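Local atomic coordinates of alpha-L-rhamnosidase (Streptomyces avermitilis, PDB entry 3W5M), a protein that hydrolyses terminal alpha-L-rhamnose residues from citrus flavonoids such as naringin, rutin and hesperidin and from the arabinogalactan protein gum arabic. Residues Q672-D680 and N690-G699; S734-Y744 and K756-F764. All coordinates share one frame; numbering follows the deposited sequence.

Contact 1 of 2, residues Q672-D680 and N690-G699; sequences QTSDGAFTD and NGVAGWGDAG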
ATOM      1  N   GLN A 672      11.838  -8.706  11.529  1.00 19.90           N
ATOM      2  CA  GLN A 672      12.342 -10.104  11.706  1.00 20.96           C
ATOM      3  C   GLN A 672      12.537 -10.379  13.198  1.00 21.54           C
ATOM      4  O   GLN A 672      13.092  -9.538  13.941  1.00 21.66           O
ATOM      5  CB  GLN A 672      13.620 -10.330  10.895  1.00 21.99           C
ATOM      6  CG  GLN A 672      14.055 -11.809  10.775  1.00 21.18           C
ATOM      7  CD  GLN A 672      15.241 -11.988   9.833  1.00 23.50           C
ATOM      8  OE1 GLN A 672      15.845 -11.017   9.417  1.00 25.28           O
ATOM      9  NE2 GLN A 672      15.558 -13.239   9.469  1.00 21.33           N
ATOM     10  N   THR A 673      12.064 -11.534  13.669  1.00 22.14           N
ATOM     11  CA  THR A 673      12.092 -11.761  15.118  1.00 20.91           C
ATOM     12  C   THR A 673      13.509 -12.067  15.562  1.00 22.85           C
ATOM     13  O   THR A 673      14.375 -12.367  14.724  1.00 23.37           O
ATOM     14  CB  THR A 673      11.202 -12.920  15.555  1.00 23.07           C
ATOM     15  OG1 THR A 673      11.821 -14.157  15.143  1.00 22.99           O
ATOM     16  CG2 THR A 673       9.806 -12.763  14.964  1.00 24.72           C
ATOM     17  N   SER A 674      13.731 -11.979  16.875  1.00 23.85           N
ATOM     18  CA  SER A 674      15.062 -12.162  17.452  1.00 27.75           C
ATOM     19  C   SER A 674      15.576 -13.579  17.216  1.00 29.78           C
ATOM     20  O   SER A 674      16.768 -13.799  17.291  1.00 34.58           O
ATOM     21  CB  SER A 674      15.063 -11.863  18.937  1.00 26.96           C
ATOM     22  OG  SER A 674      14.188 -12.738  19.645  1.00 27.58           O
ATOM     23  N   ASP A 675      14.699 -14.539  16.952  1.00 31.23           N
ATOM     24  CA  ASP A 675      15.183 -15.879  16.602  1.00 32.13           C
ATOM     25  C   ASP A 675      15.215 -16.135  15.086  1.00 31.51           C
ATOM     26  O   ASP A 675      15.362 -17.276  14.617  1.00 28.79           O
ATOM     27  CB  ASP A 675      14.456 -16.966  17.401  1.00 40.03           C
ATOM     28  CG  ASP A 675      12.989 -17.059  17.076  1.00 47.36           C
ATOM     29  OD1 ASP A 675      12.375 -16.026  16.744  1.00 53.32           O
ATOM     30  OD2 ASP A 675      12.437 -18.177  17.161  1.00 54.43           O
ATOM     31  N   GLY A 676      15.099 -15.053  14.322  1.00 25.83           N
ATOM     32  CA  GLY A 676      15.358 -15.081  12.866  1.00 25.90           C
ATOM     33  C   GLY A 676      14.163 -15.394  11.989  1.00 23.95           C
ATOM     34  O   GLY A 676      14.308 -15.639  10.783  1.00 25.16           O
ATOM     35  N   ALA A 677      12.961 -15.403  12.569  1.00 22.93           N
ATOM     36  CA  ALA A 677      11.792 -15.711  11.774  1.00 21.28           C
ATOM     37  C   ALA A 677      11.291 -14.430  11.061  1.00 21.71           C
ATOM     38  O   ALA A 677      11.046 -13.418  11.719  1.00 21.18           O
ATOM     39  CB  ALA A 677      10.686 -16.307  12.660  1.00 22.26           C
ATOM     40  N   PHE A 678      11.138 -14.496   9.739  1.00 20.43           N
ATOM     41  CA  PHE A 678      10.354 -13.459   9.035  1.00 21.62           C
ATOM     42  C   PHE A 678       8.863 -13.551   9.448  1.00 23.41           C
ATOM     43  O   PHE A 678       8.318 -14.649   9.590  1.00 24.27           O
ATOM     44  CB  PHE A 678      10.526 -13.622   7.528  1.00 21.16           C
ATOM     45  CG  PHE A 678      11.898 -13.215   7.009  1.00 21.97           C
ATOM     46  CD1 PHE A 678      12.400 -11.928   7.257  1.00 21.56           C
ATOM     47  CD2 PHE A 678      12.681 -14.098   6.250  1.00 22.98           C
ATOM     48  CE1 PHE A 678      13.653 -11.536   6.776  1.00 20.87           C
ATOM     49  CE2 PHE A 678      13.919 -13.693   5.743  1.00 23.33           C
ATOM     50  CZ  PHE A 678      14.405 -12.407   6.014  1.00 21.85           C
ATOM     51  N   THR A 679       8.204 -12.396   9.602  1.00 24.02           N
ATOM     52  CA  THR A 679       6.785 -12.302  10.011  1.00 22.55           C
ATOM     53  C   THR A 679       5.803 -12.495   8.847  1.00 23.40           C
ATOM     54  O   THR A 679       6.186 -12.452   7.673  1.00 21.74           O
ATOM     55  CB  THR A 679       6.525 -10.933  10.693  1.00 24.26           C
ATOM     56  OG1 THR A 679       6.994  -9.883   9.817  1.00 22.64           O
ATOM     57  CG2 THR A 679       7.274 -10.834  12.045  1.00 22.24           C
ATOM     58  N   ASP A 680       4.528 -12.749   9.175  1.00 22.13           N
ATOM     59  CA  ASP A 680       3.498 -12.902   8.174  1.00 23.47           C
ATOM     60  C   ASP A 680       3.213 -11.552   7.496  1.00 21.21           C
ATOM     61  O   ASP A 680       2.872 -11.502   6.330  1.00 21.89           O
ATOM     62  CB  ASP A 680       2.200 -13.438   8.798  1.00 24.71           C
ATOM     63  CG  ASP A 680       2.334 -14.885   9.318  1.00 27.68           C
ATOM     64  OD1 ASP A 680       3.364 -15.554   9.039  1.00 26.56           O
ATOM     65  OD2 ASP A 680       1.388 -15.337  10.017  1.00 28.89           O
ATOM     66  N   ASN A 690       4.473 -15.651  12.548  1.00 26.71           N
ATOM     67  CA  ASN A 690       5.745 -15.627  11.817  1.00 27.30           C
ATOM     68  C   ASN A 690       6.208 -17.049  11.514  1.00 29.86           C
ATOM     69  O   ASN A 690       5.622 -18.015  12.013  1.00 28.80           O
ATOM     70  CB  ASN A 690       6.831 -14.905  12.635  1.00 27.75           C
ATOM     71  CG  ASN A 690       7.083 -15.545  13.983  1.00 29.96           C
ATOM     72  OD1 ASN A 690       7.635 -16.648  14.079  1.00 29.81           O
ATOM     73  ND2 ASN A 690       6.690 -14.847  15.044  1.00 30.50           N
ATOM     74  N   GLY A 691       7.266 -17.178  10.720  1.00 27.29           N
ATOM     75  CA  GLY A 691       7.862 -18.504  10.448  1.00 26.05           C
ATOM     76  C   GLY A 691       7.049 -19.409   9.550  1.00 25.67           C
ATOM     77  O   GLY A 691       7.176 -20.644   9.614  1.00 25.84           O
ATOM     78  N   VAL A 692       6.245 -18.815   8.670  1.00 24.20           N
ATOM     79  CA  VAL A 692       5.362 -19.557   7.816  1.00 24.54           C
ATOM     80  C   VAL A 692       5.922 -19.703   6.414  1.00 25.18           C
ATOM     81  O   VAL A 692       6.173 -18.689   5.721  1.00 23.37           O
ATOM     82  CB  VAL A 692       3.981 -18.864   7.724  1.00 25.44           C
ATOM     83  CG1 VAL A 692       3.108 -19.491   6.637  1.00 25.42           C
ATOM     84  CG2 VAL A 692       3.311 -18.845   9.089  1.00 26.84           C
ATOM     85  N   ALA A 693       6.052 -20.958   5.973  1.00 23.98           N
ATOM     86  CA  ALA A 693       6.445 -21.278   4.596  1.00 24.14           C
ATOM     87  C   ALA A 693       5.627 -20.603   3.509  1.00 23.24           C
ATOM     88  O   ALA A 693       4.407 -20.698   3.502  1.00 24.08           O
ATOM     89  CB  ALA A 693       6.406 -22.787   4.382  1.00 26.02           C
ATOM     90  N   GLY A 694       6.323 -19.973   2.555  1.00 22.09           N
ATOM     91  CA  GLY A 694       5.709 -19.304   1.414  1.00 22.44           C
ATOM     92  C   GLY A 694       5.299 -17.878   1.771  1.00 22.93           C
ATOM     93  O   GLY A 694       4.918 -17.101   0.891  1.00 25.79           O
ATOM     94  N   TRP A 695       5.378 -17.552   3.056  1.00 20.87           N
ATOM     95  CA  TRP A 695       5.050 -16.214   3.550  1.00 21.73           C
ATOM     96  C   TRP A 695       6.396 -15.574   3.943  1.00 20.73           C
ATOM     97  O   TRP A 695       6.952 -14.796   3.175  1.00 20.21           O
ATOM     98  CB  TRP A 695       3.989 -16.271   4.695  1.00 22.17           C
ATOM     99  CG  TRP A 695       2.569 -16.113   4.150  1.00 23.00           C
ATOM    100  CD1 TRP A 695       1.743 -15.012   4.298  1.00 23.52           C
ATOM    101  CD2 TRP A 695       1.864 -17.023   3.301  1.00 23.15           C
ATOM    102  NE1 TRP A 695       0.570 -15.210   3.636  1.00 23.65           N
ATOM    103  CE2 TRP A 695       0.613 -16.428   2.999  1.00 23.41           C
ATOM    104  CE3 TRP A 695       2.139 -18.315   2.801  1.00 23.61           C
ATOM    105  CZ2 TRP A 695      -0.342 -17.060   2.201  1.00 23.89           C
ATOM    106  CZ3 TRP A 695       1.185 -18.943   2.006  1.00 23.28           C
ATOM    107  CH2 TRP A 695      -0.036 -18.316   1.710  1.00 24.53           C
ATOM    108  N   GLY A 696       6.959 -15.983   5.076  1.00 20.88           N
ATOM    109  CA  GLY A 696       8.249 -15.498   5.544  1.00 21.64           C
ATOM    110  C   GLY A 696       9.327 -15.590   4.483  1.00 21.14           C
ATOM    111  O   GLY A 696      10.275 -14.774   4.484  1.00 21.24           O
ATOM    112  N   ASP A 697       9.182 -16.539   3.545  1.00 20.83           N
ATOM    113  CA  ASP A 697      10.146 -16.688   2.452  1.00 22.42           C
ATOM    114  C   ASP A 697      10.265 -15.507   1.485  1.00 20.40           C
ATOM    115  O   ASP A 697      11.206 -15.459   0.692  1.00 19.38           O
ATOM    116  CB  ASP A 697       9.893 -17.988   1.701  1.00 22.90           C
ATOM    117  CG  ASP A 697      10.093 -19.176   2.606  1.00 25.84           C
ATOM    118  OD1 ASP A 697      11.274 -19.507   2.894  1.00 25.02           O
ATOM    119  OD2 ASP A 697       9.065 -19.714   3.080  1.00 28.79           O
ATOM    120  N   ALA A 698       9.339 -14.548   1.573  1.00 19.53           N
ATOM    121  CA  ALA A 698       9.461 -13.313   0.829  1.00 20.41           C
ATOM    122  C   ALA A 698      10.795 -12.633   1.083  1.00 19.94           C
ATOM    123  O   ALA A 698      11.322 -11.960   0.196  1.00 20.32           O
ATOM    124  CB  ALA A 698       8.311 -12.365   1.160  1.00 20.04           C
ATOM    125  N   GLY A 699      11.322 -12.790   2.290  1.00 18.90           N
ATOM    126  CA  GLY A 699      12.653 -12.263   2.667  1.00 20.51           C
ATOM    127  C   GLY A 699      13.813 -12.756   1.801  1.00 21.41           C
ATOM    128  O   GLY A 699      14.863 -12.117   1.749  1.00 21.11           O
TER
HETATM  129  O   HOH W   1       9.990 -16.431  16.025  1.00 41.50           O
HETATM  130  O   HOH W   2       5.907 -15.900   8.029  1.00 22.82           O
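Thr679 and Asn690 form a single beta bridge, their CA atoms 3.9 Å apart, and next to it Gly691 N donates to Phe678 O over 3.0 Å in an almost straight bond (174°). Gly691 suits its place because its positive phi favours glycine. Water 2 also donates to Phe678 O and to Asp680 OD1 while accepting from Val692 N, so one water ties both segments together. Asp680 OD1 touches Val692 CG2 at 3.3 Å, whereas its OD2 is hydrogen-bonded to Tyr744 OH. Asn690 lies against Thr673, at the start of the turn 673-676, and Ala677, just after it, crossing the threonine side chain at about a right angle: CG sits between the backbone N and the carbonyl carbon (chi1 59°), which lays OD1 against Ala677 CB and ND2 beside Thr673 CG2. Water 1 donates to that OD1. Both segments belong to the connection between helix 658-671 and helix 698-710 in the (alpha/alpha)6-barrel of this family 78 hydrolase, where Trp695 binds rhamnose. Trp695 CD1, at the indole edge, lies 4.2 Å from Asp680 O, and in this crystal its NE1 is hydrogen-bonded to a Tris molecule, probably from the crystallisation liquor. On the helix side, the Phe678 ring receives Gly699 CA over one face, a CH-pi contact 3.9 Å from the centroid, while Gln672 NE2 lies above the opposite face, offset toward the rim. Gly699 suits this spot, since a CB would run into Phe678 CE2. At Gly696 a side chain would press on Phe678 O, which again favours glycine.

Contact 2 of 2, residues S734-Y744 and K756-F764; sequences SDGLLRPADGY and KDVIATAYF
Arg739 and Thr761 join a loop to helix 756-777 of the (alpha/alpha)6-barrel: Arg739 N donates to Thr761 OG1 at 2.8 Å, nearly straight at 176°. From its CB the arginine side chain runs across the helix rather than along it. That CB rests on Ala760 CB at 3.4 Å, an approach that the small alanine permits, and CG meets Phe764 CD2. Bends at chi2 and chi3 then fold the chain so that NE donates to water 3, which in turn donates to Ala760 O. At the tip, NH1 binds His733 O and NH2 binds Gly691 O. Thr761 OG1 lies anti to its own carbonyl carbon (chi1 -53°), where it can accept from Arg739 N while donating back to Asp757 O, and it also meets Tyr800 OH of helix 783-800. A valine here would probably leave Arg739 N without its acceptor and Asp757 O without its side-chain donor. Phe764 meets Leu737 O at its ring edge, and its CE2 packs against Leu737 CD2 at 3.9 Å. At the start of the segment, Asp757 CB faces Ala741 CB, while its OD2 forms a salt bridge with Lys808. Lysine suits position 756 because its extended chain spans Ala741 to Gly743. Lys756 NZ meets Gly743 O at 2.9 Å, nearly in line with the carbonyl bond, while also donating to water 5.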
ATOM      1  N   SER A 734      12.760 -27.891  12.355  1.00 30.81           N
ATOM      2  CA  SER A 734      12.573 -29.009  11.422  1.00 31.47           C
ATOM      3  C   SER A 734      13.147 -30.284  12.068  1.00 30.93           C
ATOM      4  O   SER A 734      13.931 -30.205  13.010  1.00 28.27           O
ATOM      5  CB  SER A 734      13.266 -28.737  10.084  1.00 31.84           C
ATOM      6  OG  SER A 734      14.652 -28.612  10.301  1.00 35.47           O
ATOM      7  N   ASP A 735      12.750 -31.439  11.545  1.00 31.79           N
ATOM      8  CA  ASP A 735      13.207 -32.729  12.074  1.00 33.58           C
ATOM      9  C   ASP A 735      13.777 -33.518  10.891  1.00 30.55           C
ATOM     10  O   ASP A 735      13.042 -33.873   9.977  1.00 30.24           O
ATOM     11  CB  ASP A 735      12.022 -33.439  12.765  1.00 36.77           C
ATOM     12  CG  ASP A 735      12.394 -34.829  13.348  1.00 44.55           C
ATOM     13  OD1 ASP A 735      13.513 -35.335  13.128  1.00 45.35           O
ATOM     14  OD2 ASP A 735      11.535 -35.421  14.028  1.00 48.34           O
ATOM     15  N   GLY A 736      15.093 -33.747  10.901  1.00 31.06           N
ATOM     16  CA  GLY A 736      15.816 -34.309   9.747  1.00 31.71           C
ATOM     17  C   GLY A 736      15.502 -33.546   8.481  1.00 33.71           C
ATOM     18  O   GLY A 736      15.339 -34.133   7.413  1.00 31.18           O
ATOM     19  N   LEU A 737      15.345 -32.225   8.645  1.00 33.40           N
ATOM     20  CA  LEU A 737      15.088 -31.258   7.575  1.00 31.90           C
ATOM     21  C   LEU A 737      13.656 -31.233   7.048  1.00 34.25           C
ATOM     22  O   LEU A 737      13.352 -30.490   6.113  1.00 31.78           O
ATOM     23  CB  LEU A 737      16.113 -31.401   6.440  1.00 33.78           C
ATOM     24  CG  LEU A 737      17.569 -31.277   6.905  1.00 32.97           C
ATOM     25  CD1 LEU A 737      18.481 -31.686   5.761  1.00 32.60           C
ATOM     26  CD2 LEU A 737      17.903 -29.872   7.412  1.00 34.89           C
ATOM     27  N   LEU A 738      12.772 -32.035   7.647  1.00 31.16           N
ATOM     28  CA  LEU A 738      11.377 -32.030   7.242  1.00 29.41           C
ATOM     29  C   LEU A 738      10.680 -30.995   8.092  1.00 28.98           C
ATOM     30  O   LEU A 738      10.881 -30.947   9.303  1.00 28.78           O
ATOM     31  CB  LEU A 738      10.728 -33.416   7.424  1.00 30.55           C
ATOM     32  CG  LEU A 738      11.422 -34.588   6.709  1.00 31.78           C
ATOM     33  CD1 LEU A 738      10.610 -35.866   6.934  1.00 31.04           C
ATOM     34  CD2 LEU A 738      11.646 -34.319   5.214  1.00 32.65           C
ATOM     35  N   ARG A 739       9.871 -30.151   7.455  1.00 28.24           N
ATOM     36  CA  ARG A 739       9.191 -29.094   8.197  1.00 27.98           C
ATOM     37  C   ARG A 739       7.792 -29.531   8.646  1.00 28.70           C
ATOM     38  O   ARG A 739       7.150 -30.335   7.958  1.00 26.75           O
ATOM     39  CB  ARG A 739       9.137 -27.819   7.337  1.00 25.54           C
ATOM     40  CG  ARG A 739      10.524 -27.197   7.165  1.00 26.01           C
ATOM     41  CD  ARG A 739      10.761 -26.113   8.210  1.00 26.14           C
ATOM     42  NE  ARG A 739       9.832 -24.986   8.015  1.00 24.74           N
ATOM     43  CZ  ARG A 739       9.375 -24.207   9.001  1.00 23.94           C
ATOM     44  NH1 ARG A 739       9.734 -24.427  10.250  1.00 24.14           N
ATOM     45  NH2 ARG A 739       8.543 -23.199   8.724  1.00 23.53           N
ATOM     46  N   PRO A 740       7.305 -28.968   9.776  1.00 30.16           N
ATOM     47  CA  PRO A 740       5.952 -29.252  10.287  1.00 30.10           C
ATOM     48  C   PRO A 740       4.848 -28.927   9.277  1.00 32.10           C
ATOM     49  O   PRO A 740       5.034 -28.063   8.417  1.00 31.26           O
ATOM     50  CB  PRO A 740       5.828 -28.323  11.505  1.00 30.42           C
ATOM     51  CG  PRO A 740       7.211 -27.971  11.902  1.00 31.05           C
ATOM     52  CD  PRO A 740       8.045 -28.031  10.651  1.00 29.89           C
ATOM     53  N   ALA A 741       3.706 -29.615   9.361  1.00 30.28           N
ATOM     54  CA  ALA A 741       2.586 -29.313   8.490  1.00 33.30           C
ATOM     55  C   ALA A 741       1.758 -28.136   9.066  1.00 36.02           C
ATOM     56  O   ALA A 741       0.571 -28.271   9.382  1.00 34.99           O
ATOM     57  CB  ALA A 741       1.720 -30.558   8.239  1.00 33.35           C
ATOM     58  N   ASP A 742       2.420 -26.995   9.225  1.00 36.20           N
ATOM     59  CA  ASP A 742       1.786 -25.777   9.722  1.00 38.55           C
ATOM     60  C   ASP A 742       1.768 -24.745   8.605  1.00 36.57           C
ATOM     61  O   ASP A 742       2.440 -24.918   7.592  1.00 36.85           O
ATOM     62  CB  ASP A 742       2.584 -25.207  10.897  1.00 44.22           C
ATOM     63  CG  ASP A 742       2.654 -26.149  12.082  1.00 52.01           C
ATOM     64  OD1 ASP A 742       1.766 -27.027  12.229  1.00 56.78           O
ATOM     65  OD2 ASP A 742       3.611 -26.000  12.882  1.00 54.62           O
ATOM     66  N   GLY A 743       1.022 -23.659   8.800  1.00 36.06           N
ATOM     67  CA  GLY A 743       1.054 -22.532   7.867  1.00 34.26           C
ATOM     68  C   GLY A 743      -0.208 -22.379   7.051  1.00 34.27           C
ATOM     69  O   GLY A 743      -1.163 -23.143   7.228  1.00 34.43           O
ATOM     70  N   TYR A 744      -0.225 -21.388   6.158  1.00 30.23           N
ATOM     71  CA  TYR A 744      -1.368 -21.166   5.299  1.00 30.84           C
ATOM     72  C   TYR A 744      -1.494 -22.184   4.158  1.00 31.41           C
ATOM     73  O   TYR A 744      -2.590 -22.439   3.683  1.00 32.11           O
ATOM     74  CB  TYR A 744      -1.375 -19.721   4.772  1.00 30.97           C
ATOM     75  CG  TYR A 744      -1.339 -18.704   5.886  1.00 31.18           C
ATOM     76  CD1 TYR A 744      -2.423 -18.561   6.765  1.00 31.49           C
ATOM     77  CD2 TYR A 744      -0.225 -17.881   6.065  1.00 30.37           C
ATOM     78  CE1 TYR A 744      -2.395 -17.623   7.783  1.00 33.21           C
ATOM     79  CE2 TYR A 744      -0.183 -16.948   7.084  1.00 31.22           C
ATOM     80  CZ  TYR A 744      -1.266 -16.818   7.939  1.00 32.78           C
ATOM     81  OH  TYR A 744      -1.206 -15.896   8.953  1.00 34.65           O
ATOM     82  N   LYS A 756       0.595 -29.507   4.052  1.00 34.49           N
ATOM     83  CA  LYS A 756       1.412 -28.360   4.432  1.00 34.00           C
ATOM     84  C   LYS A 756       2.870 -28.709   4.721  1.00 34.24           C
ATOM     85  O   LYS A 756       3.731 -27.848   4.593  1.00 31.40           O
ATOM     86  CB  LYS A 756       0.760 -27.597   5.603  1.00 35.02           C
ATOM     87  CG  LYS A 756      -0.593 -26.998   5.238  1.00 38.52           C
ATOM     88  CD  LYS A 756      -1.340 -26.517   6.467  1.00 39.91           C
ATOM     89  CE  LYS A 756      -2.571 -25.740   6.053  1.00 42.84           C
ATOM     90  NZ  LYS A 756      -3.225 -25.188   7.270  1.00 46.58           N
ATOM     91  N   ASP A 757       3.165 -29.964   5.101  1.00 35.26           N
ATOM     92  CA  ASP A 757       4.568 -30.375   5.302  1.00 34.37           C
ATOM     93  C   ASP A 757       5.346 -30.510   3.979  1.00 32.40           C
ATOM     94  O   ASP A 757       6.524 -30.196   3.930  1.00 34.59           O
ATOM     95  CB  ASP A 757       4.709 -31.648   6.162  1.00 35.52           C
ATOM     96  CG  ASP A 757       3.904 -32.833   5.621  1.00 36.58           C
ATOM     97  OD1 ASP A 757       2.822 -32.634   5.029  1.00 36.82           O
ATOM     98  OD2 ASP A 757       4.352 -33.985   5.820  1.00 37.89           O
ATOM     99  N   VAL A 758       4.680 -30.943   2.916  1.00 32.64           N
ATOM    100  CA  VAL A 758       5.259 -30.935   1.562  1.00 33.36           C
ATOM    101  C   VAL A 758       5.592 -29.482   1.167  1.00 33.82           C
ATOM    102  O   VAL A 758       6.695 -29.180   0.704  1.00 31.75           O
ATOM    103  CB  VAL A 758       4.291 -31.553   0.528  1.00 36.98           C
ATOM    104  CG1 VAL A 758       4.826 -31.437  -0.896  1.00 37.77           C
ATOM    105  CG2 VAL A 758       4.016 -33.015   0.861  1.00 38.26           C
ATOM    106  N   ILE A 759       4.631 -28.597   1.379  1.00 30.38           N
ATOM    107  CA  ILE A 759       4.822 -27.168   1.093  1.00 29.98           C
ATOM    108  C   ILE A 759       5.970 -26.571   1.889  1.00 27.01           C
ATOM    109  O   ILE A 759       6.852 -25.904   1.324  1.00 27.19           O
ATOM    110  CB  ILE A 759       3.565 -26.333   1.405  1.00 29.94           C
ATOM    111  CG1 ILE A 759       2.362 -26.715   0.519  1.00 31.21           C
ATOM    112  CG2 ILE A 759       3.893 -24.833   1.370  1.00 28.28           C
ATOM    113  CD1 ILE A 759       2.588 -26.696  -0.976  1.00 31.18           C
ATOM    114  N   ALA A 760       5.955 -26.785   3.198  1.00 27.06           N
ATOM    115  CA  ALA A 760       6.933 -26.188   4.076  1.00 26.69           C
ATOM    116  C   ALA A 760       8.333 -26.696   3.800  1.00 29.00           C
ATOM    117  O   ALA A 760       9.286 -25.921   3.795  1.00 24.92           O
ATOM    118  CB  ALA A 760       6.561 -26.411   5.532  1.00 27.20           C
ATOM    119  N   THR A 761       8.471 -28.007   3.566  1.00 26.45           N
ATOM    120  CA  THR A 761       9.792 -28.533   3.285  1.00 25.45           C
ATOM    121  C   THR A 761      10.271 -28.057   1.887  1.00 23.02           C
ATOM    122  O   THR A 761      11.439 -27.752   1.737  1.00 26.78           O
ATOM    123  CB  THR A 761       9.858 -30.074   3.453  1.00 25.82           C
ATOM    124  OG1 THR A 761       9.364 -30.430   4.755  1.00 27.95           O
ATOM    125  CG2 THR A 761      11.303 -30.519   3.382  1.00 25.47           C
ATOM    126  N   ALA A 762       9.369 -27.931   0.908  1.00 23.81           N
ATOM    127  CA  ALA A 762       9.727 -27.436  -0.426  1.00 23.00           C
ATOM    128  C   ALA A 762      10.255 -25.992  -0.345  1.00 23.86           C
ATOM    129  O   ALA A 762      11.318 -25.651  -0.903  1.00 23.60           O
ATOM    130  CB  ALA A 762       8.541 -27.530  -1.366  1.00 23.12           C
ATOM    131  N   TYR A 763       9.557 -25.161   0.419  1.00 24.75           N
ATOM    132  CA  TYR A 763      10.000 -23.767   0.589  1.00 24.91           C
ATOM    133  C   TYR A 763      11.333 -23.601   1.333  1.00 23.55           C
ATOM    134  O   TYR A 763      12.145 -22.725   0.984  1.00 24.15           O
ATOM    135  CB  TYR A 763       8.871 -22.884   1.159  1.00 24.03           C
ATOM    136  CG  TYR A 763       8.246 -22.038   0.073  1.00 24.89           C
ATOM    137  CD1 TYR A 763       8.901 -20.886  -0.375  1.00 25.51           C
ATOM    138  CD2 TYR A 763       7.033 -22.382  -0.534  1.00 23.86           C
ATOM    139  CE1 TYR A 763       8.380 -20.111  -1.388  1.00 24.94           C
ATOM    140  CE2 TYR A 763       6.495 -21.598  -1.555  1.00 23.75           C
ATOM    141  CZ  TYR A 763       7.166 -20.440  -1.961  1.00 25.14           C
ATOM    142  OH  TYR A 763       6.690 -19.618  -2.981  1.00 26.21           O
ATOM    143  N   PHE A 764      11.585 -24.472   2.315  1.00 23.95           N
ATOM    144  CA  PHE A 764      12.843 -24.510   3.042  1.00 23.82           C
ATOM    145  C   PHE A 764      14.021 -24.769   2.082  1.00 24.44           C
ATOM    146  O   PHE A 764      15.011 -24.024   2.070  1.00 23.24           O
ATOM    147  CB  PHE A 764      12.728 -25.574   4.171  1.00 24.71           C
ATOM    148  CG  PHE A 764      13.966 -25.764   5.033  1.00 25.31           C
ATOM    149  CD1 PHE A 764      14.931 -24.768   5.204  1.00 27.01           C
ATOM    150  CD2 PHE A 764      14.139 -26.957   5.730  1.00 27.38           C
ATOM    151  CE1 PHE A 764      16.031 -24.968   6.018  1.00 26.92           C
ATOM    152  CE2 PHE A 764      15.242 -27.152   6.558  1.00 27.11           C
ATOM    153  CZ  PHE A 764      16.191 -26.159   6.705  1.00 28.72           C
TER
HETATM  154  O   HOH W   3       9.415 -23.878   5.594  1.00 23.58           O
HETATM  155  O   HOH W   4       3.015 -25.006   4.913  1.00 33.54           O
HETATM  156  O   HOH W   5      -4.485 -23.091   6.131  1.00 36.23           O

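In the fold
Contact 1 closes before contact 2 opens along the chain, and their centres lie about 13 Å apart on the same side of the molecule's centre. Both belong to the (alpha/alpha)6-barrel: contact 1 spans the loop from helix 658-671 to helix 698-710, and contact 2 joins the loop after helix 713-732 to helix 756-777. They touch directly. Besides two side-chain hydrogen bonds between them, Ala693 CB packs on Ala760 CA. The ring of Tyr744 also meets that of Trp695, with planes about 50° apart, so contact 2 supplies a second-shell neighbour to a rhamnose-binding residue of contact 1.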